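Local coordinates for protein aldolase (Escherichia coli, PDB 6VOP) that is of unknown function but, as a class II aldolase-like protein, contains a Class II Aldolase and Adducin N-terminal domain of the AraD-like clan, at residues R17-F22 and S51-L56; S115-R120 and G131-V136. The protein carries 2 engineered substitutions. All coordinates share one frame; numbering follows the deposited sequence.

Interaction 1: residues R17-F22 and S51-L56; sequences RIASSF and SCLGNL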
loop_
_atom_site.group_PDB
_atom_site.type_symbol
_atom_site.label_atom_id
_atom_site.label_comp_id
_atom_site.label_asym_id
_atom_site.label_seq_id
_atom_site.Cartn_x
_atom_site.Cartn_y
_atom_site.Cartn_z
ATOM N N ARG A 17 4.032 -2.694 19.317
ATOM C CA ARG A 17 3.111 -1.841 18.573
ATOM C C ARG A 17 3.785 -1.244 17.343
ATOM O O ARG A 17 3.230 -1.278 16.238
ATOM C CB ARG A 17 2.570 -0.739 19.489
ATOM C CG ARG A 17 1.448 0.097 18.892
ATOM C CD ARG A 17 1.921 1.504 18.561
ATOM N NE ARG A 17 2.420 2.205 19.740
ATOM C CZ ARG A 17 2.991 3.405 19.710
ATOM N NH1 ARG A 17 3.141 4.041 18.556
ATOM N NH2 ARG A 17 3.418 3.967 20.834
ATOM N N ILE A 18 4.992 -0.700 17.516
ATOM C CA ILE A 18 5.708 -0.094 16.398
ATOM C C ILE A 18 6.075 -1.148 15.359
ATOM O O ILE A 18 6.008 -0.895 14.148
ATOM C CB ILE A 18 6.948 0.661 16.917
ATOM C CG1 ILE A 18 6.526 1.964 17.598
ATOM C CG2 ILE A 18 7.930 0.941 15.792
ATOM C CD1 ILE A 18 7.682 2.873 17.938
ATOM N N ALA A 19 6.456 -2.347 15.808
ATOM C CA ALA A 19 6.790 -3.417 14.872
ATOM C C ALA A 19 5.589 -3.786 14.010
ATOM O O ALA A 19 5.712 -3.946 12.790
ATOM C CB ALA A 19 7.303 -4.640 15.629
ATOM N N SER A 20 4.417 -3.923 14.635
ATOM C CA SER A 20 3.214 -4.256 13.881
ATOM C C SER A 20 2.895 -3.174 12.856
ATOM O O SER A 20 2.489 -3.475 11.728
ATOM C CB SER A 20 2.044 -4.461 14.843
ATOM O OG SER A 20 0.819 -4.569 14.145
ATOM N N SER A 21 3.082 -1.907 13.227
ATOM C CA SER A 21 2.842 -0.811 12.293
ATOM C C SER A 21 3.722 -0.931 11.054
ATOM O O SER A 21 3.244 -0.761 9.928
ATOM C CB SER A 21 3.078 0.526 12.998
ATOM O OG SER A 21 2.716 1.607 12.164
ATOM N N PHE A 22 5.012 -1.219 11.246
ATOM C CA PHE A 22 5.904 -1.412 10.106
ATOM C C PHE A 22 5.435 -2.563 9.227
ATOM O O PHE A 22 5.529 -2.495 7.996
ATOM C CB PHE A 22 7.328 -1.665 10.594
ATOM C CG PHE A 22 8.065 -0.422 10.989
ATOM C CD1 PHE A 22 7.932 0.745 10.252
ATOM C CD2 PHE A 22 8.895 -0.419 12.097
ATOM C CE1 PHE A 22 8.612 1.892 10.616
ATOM C CE2 PHE A 22 9.578 0.722 12.466
ATOM C CZ PHE A 22 9.435 1.880 11.725
ATOM N N SER A 51 11.245 -14.244 14.032
ATOM C CA SER A 51 10.019 -13.659 14.552
ATOM C C SER A 51 9.423 -12.721 13.513
ATOM O O SER A 51 10.113 -11.833 13.000
ATOM C CB SER A 51 10.284 -12.914 15.863
ATOM O OG SER A 51 9.155 -12.979 16.715
ATOM N N CYS A 52 8.148 -12.932 13.200
ATOM C CA CYS A 52 7.417 -12.048 12.304
ATOM C C CYS A 52 7.061 -10.766 13.050
ATOM O O CYS A 52 6.402 -10.813 14.094
ATOM C CB CYS A 52 6.162 -12.743 11.780
ATOM S SG CYS A 52 5.028 -11.671 10.875
ATOM N N LEU A 53 7.494 -9.624 12.511
ATOM C CA LEU A 53 7.306 -8.353 13.200
ATOM C C LEU A 53 5.835 -7.992 13.383
ATOM O O LEU A 53 5.516 -7.158 14.241
ATOM C CB LEU A 53 8.029 -7.239 12.439
ATOM C CG LEU A 53 9.557 -7.256 12.521
ATOM C CD1 LEU A 53 10.142 -6.007 11.881
ATOM C CD2 LEU A 53 10.020 -7.388 13.966
ATOM N N GLY A 54 4.934 -8.602 12.613
ATOM C CA GLY A 54 3.521 -8.284 12.716
ATOM C C GLY A 54 2.772 -8.978 13.835
ATOM O O GLY A 54 1.631 -8.602 14.120
ATOM N N ASN A 55 3.380 -9.977 14.476
ATOM C CA ASN A 55 2.733 -10.727 15.547
ATOM C C ASN A 55 3.764 -11.070 16.625
ATOM O O ASN A 55 4.038 -12.227 16.928
ATOM C CB ASN A 55 2.059 -11.984 14.997
ATOM C CG ASN A 55 1.192 -12.678 16.029
ATOM O OD1 ASN A 55 0.780 -12.071 17.019
ATOM N ND2 ASN A 55 0.909 -13.956 15.804
ATOM N N LEU A 56 4.348 -10.036 17.223
ATOM C CA LEU A 56 5.350 -10.228 18.262
ATOM C C LEU A 56 4.691 -10.458 19.616
ATOM O O LEU A 56 3.653 -9.867 19.929
ATOM C CB LEU A 56 6.277 -9.016 18.342
ATOM C CG LEU A 56 7.247 -8.790 17.184
ATOM C CD1 LEU A 56 8.188 -7.636 17.499
ATOM C CD2 LEU A 56 8.024 -10.059 16.882
#
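Ala-19 and Ser-20, on one side of the helix 7-24, meet Leu-53, Gly-54 and Leu-56 of the loop that joins strands 44-46 and 62-64 of the sheet. The small side chains of the helix let the loop's backbone come close: the CA atoms of Ser-20 and Gly-54 are 4.2 Å apart. Ala-19 points its methyl toward the loop, where CB lies 3.6 Å from Leu-56 CD1. Leu-56 meets it with one branch. Its CG is anti to its carbonyl carbon (chi1 -70°), and CD1, anti to CA, is the methyl that reaches the helix. Toward Leu-53 the nearest partner of Ala-19 CB is the backbone oxygen, Leu-53 O, at 3.4 Å, while Leu-53 CB and CD2 both lie further off, at 4.2 Å. In this AraD-like fold the Leu-53 side chain also packs on Leu-99 of strand 95-99 and on Thr-47. Phe-22 takes its ring to the same strand, against Val-97 and Leu-99, after starting out toward the loop.

No hydrogen bond joins the two segments. Ser-20 N and Leu-53 O approach to 3.4 Å, but at a poor angle, and Ser-20 OG stays 4.1 Å from Gly-54 O. The loop is held in shape by its own bonds instead. Asn-55 N donates to Cys-52 O over 3.2 Å, closing a turn, while Gly-54 N donates to Cys-52 SG at 3.5 Å with an N-H...S angle of 151°. The backbone of Gly-54 lies beside Ser-20. Arg-17 and Asn-55 both turn away from this contact, as suits polar groups at a subunit boundary: Arg-17 packs on Asn-55 of a second subunit, and Asn-55 on Arg-17 of a third.

Interaction 2: residues S115-R120 and G131-V136; sequences SSNVIR and GNVPLV
The amides of Asn-117 and Asn-132 are the flat groups here, and they are not stacked: the two side chains cross at about a right angle, with their planes 53° apart. Asn-132 OD1 comes no nearer to the Asn-117 amide than 4.1 Å. OD1 of Asn-117 does the work, accepting the N-H of Val-133 at 2.9 Å, in the carbonyl plane and on a lone pair. With CG anti to the backbone N (chi1 -179°), the amide reaches across to the other segment and acts there much as a backbone carbonyl would.

The setting is one of the two outermost strands within this chain, 135-136, of the mixed sheet of the AraD-like fold. Residues 115-118 run antiparallel beside it and its approach without forming a regular strand, while Pro-134 and Val-136 bond by their backbones to Leu-161 of the neighbouring strand 159-162. Proline suits its position, since it offers no N-H and is flanked by two residues whose N-H groups are used toward 115-118. Leu-135 N donates to Ser-115 O at 2.9 Å, from above the carbonyl plane, and Ser-115 OG gives its hydrogen back to Leu-135 O at 3.1 Å, so side chain and backbone of one serine grip one leucine. Val-118 N completes the set by donating to Val-133 O at 2.9 Å.

Gly-131, just past the helix 125-129, turns the chain with positive phi, where a CB would jam against the preceding carbonyl oxygen. Val-118, packing also on Leu-161, and Val-133 are both buried and meet through CG2 and CG1: Val-118 CG2 lies 3.6 Å from Val-133 CG1 and 3.2 Å from Val-133 O, and Val-118 CG1 rests 3.8 Å from Leu-135 CB.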
loop_
_atom_site.group_PDB
_atom_site.type_symbol
_atom_site.label_atom_id
_atom_site.label_comp_id
_atom_site.label_asym_id
_atom_site.label_seq_id
_atom_site.Cartn_x
_atom_site.Cartn_y
_atom_site.Cartn_z
ATOM N N SER A 115 29.354 6.690 -0.948
ATOM C CA SER A 115 29.469 6.013 0.337
ATOM C C SER A 115 29.515 6.986 1.510
ATOM O O SER A 115 29.470 6.546 2.665
ATOM C CB SER A 115 30.709 5.113 0.351
ATOM O OG SER A 115 30.843 4.448 1.596
ATOM N N SER A 116 29.593 8.290 1.239
ATOM C CA SER A 116 29.549 9.303 2.285
ATOM C C SER A 116 28.135 9.798 2.549
ATOM O O SER A 116 27.818 10.164 3.687
ATOM C CB SER A 116 30.447 10.479 1.900
ATOM O OG SER A 116 31.754 10.303 2.413
ATOM N N ASN A 117 27.288 9.814 1.520
ATOM C CA ASN A 117 25.894 10.231 1.658
ATOM C C ASN A 117 25.157 9.733 0.422
ATOM O O ASN A 117 25.375 10.253 -0.677
ATOM C CB ASN A 117 25.791 11.745 1.800
ATOM C CG ASN A 117 24.367 12.220 1.966
ATOM O OD1 ASN A 117 23.654 11.785 2.871
ATOM N ND2 ASN A 117 23.944 13.130 1.099
ATOM N N VAL A 118 24.287 8.732 0.598
ATOM C CA VAL A 118 23.735 8.013 -0.551
ATOM C C VAL A 118 22.624 8.764 -1.267
ATOM O O VAL A 118 22.282 8.398 -2.400
ATOM C CB VAL A 118 23.209 6.622 -0.144
ATOM C CG1 VAL A 118 24.364 5.641 0.015
ATOM C CG2 VAL A 118 22.385 6.703 1.130
ATOM N N ILE A 119 22.052 9.803 -0.658
ATOM C CA ILE A 119 20.974 10.572 -1.272
ATOM C C ILE A 119 21.392 12.035 -1.365
ATOM O O ILE A 119 21.968 12.590 -0.424
ATOM C CB ILE A 119 19.639 10.418 -0.503
ATOM C CG1 ILE A 119 19.693 11.055 0.888
ATOM C CG2 ILE A 119 19.256 8.954 -0.376
ATOM C CD1 ILE A 119 19.055 12.433 0.957
ATOM N N ARG A 120 21.113 12.652 -2.512
ATOM C CA ARG A 120 21.297 14.090 -2.664
ATOM C C ARG A 120 19.992 14.790 -2.313
ATOM O O ARG A 120 18.962 14.498 -2.934
ATOM C CB ARG A 120 21.717 14.440 -4.080
ATOM C CG ARG A 120 22.048 15.906 -4.277
ATOM C CD ARG A 120 22.333 16.218 -5.735
ATOM N NE ARG A 120 22.665 17.625 -5.932
ATOM C CZ ARG A 120 22.797 18.201 -7.123
ATOM N NH1 ARG A 120 22.625 17.488 -8.228
ATOM N NH2 ARG A 120 23.099 19.490 -7.209
ATOM N N GLY A 131 20.939 13.799 8.498
ATOM C CA GLY A 131 22.150 14.374 7.907
ATOM C C GLY A 131 22.715 13.482 6.798
ATOM O O GLY A 131 22.081 13.309 5.762
ATOM N N ASN A 132 23.900 12.930 7.035
ATOM C CA ASN A 132 24.555 12.071 6.061
ATOM C C ASN A 132 24.145 10.620 6.267
ATOM O O ASN A 132 24.092 10.129 7.399
ATOM C CB ASN A 132 26.073 12.198 6.163
ATOM C CG ASN A 132 26.558 13.585 5.826
ATOM O OD1 ASN A 132 25.885 14.331 5.113
ATOM N ND2 ASN A 132 27.728 13.946 6.339
ATOM N N VAL A 133 23.853 9.941 5.163
ATOM C CA VAL A 133 23.553 8.513 5.192
ATOM C C VAL A 133 24.687 7.779 4.486
ATOM O O VAL A 133 24.635 7.586 3.263
ATOM C CB VAL A 133 22.197 8.207 4.543
ATOM C CG1 VAL A 133 21.840 6.741 4.738
ATOM C CG2 VAL A 133 21.119 9.107 5.123
ATOM N N PRO A 134 25.728 7.370 5.203
ATOM C CA PRO A 134 26.845 6.681 4.552
ATOM C C PRO A 134 26.480 5.254 4.168
ATOM O O PRO A 134 25.534 4.654 4.685
ATOM C CB PRO A 134 27.948 6.708 5.615
ATOM C CG PRO A 134 27.210 6.772 6.906
ATOM C CD PRO A 134 25.969 7.581 6.641
ATOM N N LEU A 135 27.261 4.716 3.239
ATOM C CA LEU A 135 27.039 3.388 2.686
ATOM C C LEU A 135 27.969 2.386 3.354
ATOM O O LEU A 135 29.183 2.608 3.422
ATOM C CB LEU A 135 27.268 3.395 1.174
ATOM C CG LEU A 135 27.196 2.067 0.428
ATOM C CD1 LEU A 135 25.750 1.631 0.259
ATOM C CD2 LEU A 135 27.886 2.193 -0.917
ATOM N N VAL A 136 27.398 1.292 3.845
ATOM C CA VAL A 136 28.167 0.194 4.425
ATOM C C VAL A 136 28.377 -0.843 3.328
ATOM O O VAL A 136 27.435 -1.142 2.579
ATOM C CB VAL A 136 27.452 -0.398 5.652
ATOM C CG1 VAL A 136 28.297 -1.471 6.318
ATOM C CG2 VAL A 136 27.118 0.704 6.645
#

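Overall arrangement
Interactions 1 and 2 follow one another along the chain and lie on opposite sides of its centre, their own centres 28 Å apart and their nearest atoms about 15 Å apart. They differ in kind: 17-22 with 51-56 is buried and has no hydrogen bond across it, with other subunits at its margins, whereas 115-120 with 131-136 is tied by hydrogen bonds and touched by no other chain of the assembly. The sheet relates them, interaction 1 packing on strand 95-99 and interaction 2 on strand 159-162. His-98, His-100 and His-165, in or just beyond this part of the sheet, face one vacant point, consistent with an unoccupied metal site as in class II aldolases.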